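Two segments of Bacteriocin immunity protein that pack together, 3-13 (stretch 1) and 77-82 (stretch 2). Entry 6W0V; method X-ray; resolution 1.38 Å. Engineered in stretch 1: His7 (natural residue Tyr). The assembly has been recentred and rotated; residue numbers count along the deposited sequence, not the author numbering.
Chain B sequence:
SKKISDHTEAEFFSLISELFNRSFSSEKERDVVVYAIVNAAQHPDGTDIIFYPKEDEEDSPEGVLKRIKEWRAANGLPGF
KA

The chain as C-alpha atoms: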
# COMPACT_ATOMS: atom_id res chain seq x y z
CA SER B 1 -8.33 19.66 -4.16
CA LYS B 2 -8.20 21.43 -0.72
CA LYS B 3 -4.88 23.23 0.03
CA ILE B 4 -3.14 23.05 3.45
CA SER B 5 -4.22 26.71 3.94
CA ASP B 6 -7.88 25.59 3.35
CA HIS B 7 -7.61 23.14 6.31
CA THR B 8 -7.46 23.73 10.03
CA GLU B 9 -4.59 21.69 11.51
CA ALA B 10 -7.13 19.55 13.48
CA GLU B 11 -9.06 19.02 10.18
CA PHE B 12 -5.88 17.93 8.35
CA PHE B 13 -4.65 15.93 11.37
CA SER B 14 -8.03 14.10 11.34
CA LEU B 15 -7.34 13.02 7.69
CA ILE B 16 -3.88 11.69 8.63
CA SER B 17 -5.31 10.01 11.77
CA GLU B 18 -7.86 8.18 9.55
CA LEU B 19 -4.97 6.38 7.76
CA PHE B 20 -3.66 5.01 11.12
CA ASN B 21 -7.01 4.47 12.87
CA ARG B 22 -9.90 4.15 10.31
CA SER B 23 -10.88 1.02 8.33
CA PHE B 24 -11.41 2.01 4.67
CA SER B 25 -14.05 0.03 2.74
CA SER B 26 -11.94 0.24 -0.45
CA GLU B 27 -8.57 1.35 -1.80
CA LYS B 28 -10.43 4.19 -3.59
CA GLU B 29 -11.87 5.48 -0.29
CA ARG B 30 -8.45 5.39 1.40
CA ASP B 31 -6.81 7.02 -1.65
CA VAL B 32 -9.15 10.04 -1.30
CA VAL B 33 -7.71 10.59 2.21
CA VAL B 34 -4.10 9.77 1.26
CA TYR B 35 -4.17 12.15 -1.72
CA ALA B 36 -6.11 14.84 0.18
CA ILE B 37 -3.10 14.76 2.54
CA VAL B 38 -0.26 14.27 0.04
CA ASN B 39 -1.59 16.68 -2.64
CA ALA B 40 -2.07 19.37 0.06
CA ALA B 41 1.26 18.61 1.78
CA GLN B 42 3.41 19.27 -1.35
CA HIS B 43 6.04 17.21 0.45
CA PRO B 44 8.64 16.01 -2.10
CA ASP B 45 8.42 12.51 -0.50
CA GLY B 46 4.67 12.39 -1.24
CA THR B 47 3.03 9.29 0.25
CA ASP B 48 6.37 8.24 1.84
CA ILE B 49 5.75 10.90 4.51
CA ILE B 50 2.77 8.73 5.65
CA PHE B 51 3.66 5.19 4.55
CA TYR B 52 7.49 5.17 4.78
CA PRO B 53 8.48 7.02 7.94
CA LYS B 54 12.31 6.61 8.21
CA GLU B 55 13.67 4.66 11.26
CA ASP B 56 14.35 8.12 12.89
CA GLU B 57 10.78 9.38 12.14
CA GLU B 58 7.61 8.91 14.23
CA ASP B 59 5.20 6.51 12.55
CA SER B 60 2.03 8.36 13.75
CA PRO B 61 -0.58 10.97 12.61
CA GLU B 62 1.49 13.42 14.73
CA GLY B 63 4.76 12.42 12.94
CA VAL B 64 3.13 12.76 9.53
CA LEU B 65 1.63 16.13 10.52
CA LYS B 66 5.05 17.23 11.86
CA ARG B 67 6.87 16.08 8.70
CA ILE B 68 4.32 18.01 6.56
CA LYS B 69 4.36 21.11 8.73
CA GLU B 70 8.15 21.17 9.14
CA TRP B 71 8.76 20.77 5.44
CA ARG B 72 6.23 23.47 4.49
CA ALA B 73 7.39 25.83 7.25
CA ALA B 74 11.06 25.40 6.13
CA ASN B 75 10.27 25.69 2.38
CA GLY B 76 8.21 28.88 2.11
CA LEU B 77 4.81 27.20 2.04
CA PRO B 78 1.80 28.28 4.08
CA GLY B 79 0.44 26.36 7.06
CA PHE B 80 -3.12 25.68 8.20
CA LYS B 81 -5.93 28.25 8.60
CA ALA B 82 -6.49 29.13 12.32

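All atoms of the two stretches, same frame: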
# COMPACT_ATOMS: atom_id res chain seq x y z
N LYS B 3 -6.28 22.89 -0.33
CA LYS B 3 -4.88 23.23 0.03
C LYS B 3 -4.72 23.12 1.54
O LYS B 3 -5.73 23.16 2.26
CB LYS B 3 -4.55 24.65 -0.42
CG LYS B 3 -4.76 24.94 -1.90
CD LYS B 3 -3.96 24.04 -2.80
CE LYS B 3 -4.06 24.42 -4.26
NZ LYS B 3 -3.54 23.34 -5.13
N ILE B 4 -3.48 23.00 2.00
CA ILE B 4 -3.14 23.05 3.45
C ILE B 4 -3.82 24.27 4.08
O ILE B 4 -4.38 24.14 5.15
CB ILE B 4 -1.62 23.10 3.63
CG1 ILE B 4 -1.00 21.73 3.31
CG2 ILE B 4 -1.24 23.62 5.01
CD1 ILE B 4 -1.29 20.66 4.33
N SER B 5 -3.72 25.42 3.41
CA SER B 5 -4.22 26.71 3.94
C SER B 5 -5.75 26.69 4.04
O SER B 5 -6.29 27.53 4.76
CB SER B 5 -3.75 27.83 3.09
OG SER B 5 -4.25 27.69 1.78
N ASP B 6 -6.41 25.77 3.32
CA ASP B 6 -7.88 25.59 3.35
C ASP B 6 -8.28 24.69 4.52
O ASP B 6 -9.48 24.60 4.80
CB ASP B 6 -8.41 24.95 2.07
CG ASP B 6 -8.13 25.72 0.80
OD1 ASP B 6 -8.24 26.96 0.83
OD2 ASP B 6 -7.82 25.06 -0.22
N HIS B 7 -7.32 24.02 5.15
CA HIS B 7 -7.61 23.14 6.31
C HIS B 7 -7.23 23.83 7.60
O HIS B 7 -6.18 24.48 7.63
CB HIS B 7 -6.82 21.84 6.29
CG HIS B 7 -7.07 20.97 5.11
ND1 HIS B 7 -7.81 19.81 5.21
CD2 HIS B 7 -6.63 21.05 3.84
CE1 HIS B 7 -7.82 19.21 4.04
NE2 HIS B 7 -7.11 19.96 3.18
N THR B 8 -7.98 23.58 8.66
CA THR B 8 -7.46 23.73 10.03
C THR B 8 -6.48 22.58 10.26
O THR B 8 -6.59 21.53 9.58
CB THR B 8 -8.57 23.76 11.08
OG1 THR B 8 -9.12 22.45 11.10
CG2 THR B 8 -9.62 24.82 10.80
N GLU B 9 -5.54 22.77 11.17
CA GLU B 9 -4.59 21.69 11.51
C GLU B 9 -5.38 20.47 12.01
O GLU B 9 -5.06 19.37 11.57
CB GLU B 9 -3.63 22.14 12.59
CG GLU B 9 -2.72 21.01 13.02
CD GLU B 9 -1.57 21.48 13.86
OE1 GLU B 9 -1.59 21.22 15.08
OE2 GLU B 9 -0.67 22.12 13.29
N ALA B 10 -6.35 20.67 12.90
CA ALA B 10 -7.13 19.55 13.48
C ALA B 10 -7.80 18.79 12.33
O ALA B 10 -7.76 17.54 12.33
CB ALA B 10 -8.14 20.08 14.47
N GLU B 11 -8.35 19.54 11.37
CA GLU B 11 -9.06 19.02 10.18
C GLU B 11 -8.09 18.13 9.40
O GLU B 11 -8.42 16.97 9.10
CB GLU B 11 -9.56 20.20 9.36
CG GLU B 11 -10.25 19.83 8.06
CD GLU B 11 -10.72 21.07 7.31
OE1 GLU B 11 -11.46 20.91 6.33
OE2 GLU B 11 -10.36 22.18 7.74
N PHE B 12 -6.91 18.65 9.11
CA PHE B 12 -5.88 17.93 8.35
C PHE B 12 -5.37 16.74 9.16
O PHE B 12 -5.17 15.63 8.63
CB PHE B 12 -4.74 18.88 8.02
CG PHE B 12 -3.90 18.37 6.90
CD1 PHE B 12 -4.38 18.39 5.60
CD2 PHE B 12 -2.65 17.83 7.15
CE1 PHE B 12 -3.59 17.93 4.57
CE2 PHE B 12 -1.87 17.37 6.11
CZ PHE B 12 -2.35 17.40 4.82
N PHE B 13 -5.15 16.97 10.45
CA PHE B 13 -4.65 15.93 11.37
C PHE B 13 -5.63 14.76 11.40
O PHE B 13 -5.20 13.60 11.44
CB PHE B 13 -4.45 16.49 12.78
CG PHE B 13 -4.00 15.42 13.73
CD1 PHE B 13 -2.73 14.89 13.63
CD2 PHE B 13 -4.87 14.90 14.67
CE1 PHE B 13 -2.32 13.88 14.49
CE2 PHE B 13 -4.46 13.89 15.53
CZ PHE B 13 -3.19 13.38 15.43
N LEU B 77 6.21 27.54 2.32
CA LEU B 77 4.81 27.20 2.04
C LEU B 77 3.95 27.49 3.25
O LEU B 77 4.40 27.36 4.39
CB LEU B 77 4.72 25.74 1.62
CG LEU B 77 5.38 25.45 0.28
CD1 LEU B 77 5.34 23.96 0.01
CD2 LEU B 77 4.70 26.23 -0.83
N PRO B 78 2.69 27.88 3.01
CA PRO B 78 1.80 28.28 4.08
C PRO B 78 1.34 27.07 4.89
O PRO B 78 1.35 25.94 4.42
CB PRO B 78 0.63 28.96 3.37
CG PRO B 78 0.62 28.34 2.00
CD PRO B 78 2.06 28.00 1.69
N GLY B 79 1.00 27.35 6.14
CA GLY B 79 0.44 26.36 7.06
C GLY B 79 -1.07 26.43 7.03
O GLY B 79 -1.66 26.95 6.05
N PHE B 80 -1.67 25.90 8.09
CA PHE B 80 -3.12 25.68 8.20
C PHE B 80 -3.81 27.02 8.43
O PHE B 80 -3.13 27.95 8.89
CB PHE B 80 -3.37 24.68 9.33
CG PHE B 80 -2.74 23.36 9.03
CD1 PHE B 80 -3.23 22.59 7.98
CD2 PHE B 80 -1.64 22.89 9.73
CE1 PHE B 80 -2.65 21.38 7.67
CE2 PHE B 80 -1.06 21.67 9.41
CZ PHE B 80 -1.58 20.91 8.39
N LYS B 81 -5.10 27.11 8.12
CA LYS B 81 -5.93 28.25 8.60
C LYS B 81 -6.17 28.03 10.09
O LYS B 81 -6.22 26.86 10.51
CB LYS B 81 -7.21 28.43 7.78
CG LYS B 81 -8.31 27.41 7.99
CD LYS B 81 -9.53 27.71 7.14
CE LYS B 81 -10.55 26.60 7.12
NZ LYS B 81 -11.36 26.64 5.87
N ALA B 82 -6.27 29.12 10.85
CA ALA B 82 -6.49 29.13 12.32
C ALA B 82 -7.71 28.27 12.68
O ALA B 82 -8.69 28.20 11.94
CB ALA B 82 -6.67 30.55 12.80
O HOH W 1 -10.48 27.32 3.49
O HOH W 2 -5.51 25.23 12.48

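Residues 3-13 and 77-82 of the bacteriocin immunity protein bring the two ends of one chain together, burying 554 Å² summed over both sides. In the first stretch a short 3-10 segment, Ile4 to Asp6, leads through His7 and Thr8 into a helix that begins at Glu9 and continues beyond Phe13. The 3-10 turn is held by His7 N donating to Ile4 O at 2.9 Å, and the helix by Phe12 N to Thr8 O at 2.9 Å and Phe13 N to Glu9 O at 2.7 Å. The C-terminal stretch has no regular secondary structure, yet from Pro78 to Lys81 it runs extended beside the turn, with CA atoms 4.5 Å apart at Ser5 and Phe80 and 5.0 Å apart at Thr8 and Lys81.

One backbone hydrogen bond joins the two chain segments: Lys81 N donates to His7 O over 2.9 Å, with an N-H...O angle of 142°. Two CA-H...O contacts accompany it, Ser5 CA to Gly79 O at 3.3 Å and, nearly straight at 171°, Thr8 CA to Lys81 O at 3.4 Å. Water 2 extends the backbone link into the start of the helix: it accepts from Glu9 N at 2.8 Å and donates to Lys81 O at 2.7 Å, spanning a gap of 4.2 Å between Glu9 N and Lys81 O that is too wide for a direct bond. Thr8 occupies the N-cap position, and its side chain accepts from Glu11 N; in return, Thr8 N donates to Glu11 OE2 at 2.9 Å, so the two residues brace the helix start reciprocally.

Phe80 is the centre of the contact, with 140 Å² covered. Its ring lies between Ile4 and Glu9: Ile4 CG2 sits over one face, 4.1 Å from the ring centroid, and Glu9 CA over the opposite face, 3.8 Å from the centroid. His7 O approaches the ring edge near its plane while also receiving the Lys81 N hydrogen bond. The ring reaches inward to the buried Phe12, whose CB lies 3.3 Å from Phe80 CE1; the two rings meet obliquely, centroids 5.2 Å apart and planes at 42°. Ile4 CD1 also packs against Phe80 CE1, at 3.7 Å, and Ile4 CG2 lies 3.5 Å from Pro78 O, so this side chain touches both the ring and the backbone leading to it.

Lys81 lies along the outer side of the turn. With chi1 at 72° and the remaining chi angles all t, its extended chain carries NZ to Asp6 O, a hydrogen bond of 3.0 Å, while its CB passes 3.3 Å from Ser5 O. NZ also donates to water 1 at 2.6 Å, and that water gives a weak hydrogen bond to Asp6 OD1 at 3.5 Å. The Asp6 carboxylate serves the turn as well, with OD2 accepting from Lys3 N at 2.7 Å. The engineered His7 directs its CA-to-CB bond away from the C-terminal stretch, although CB remains 4.0 Å from Phe80 CD1.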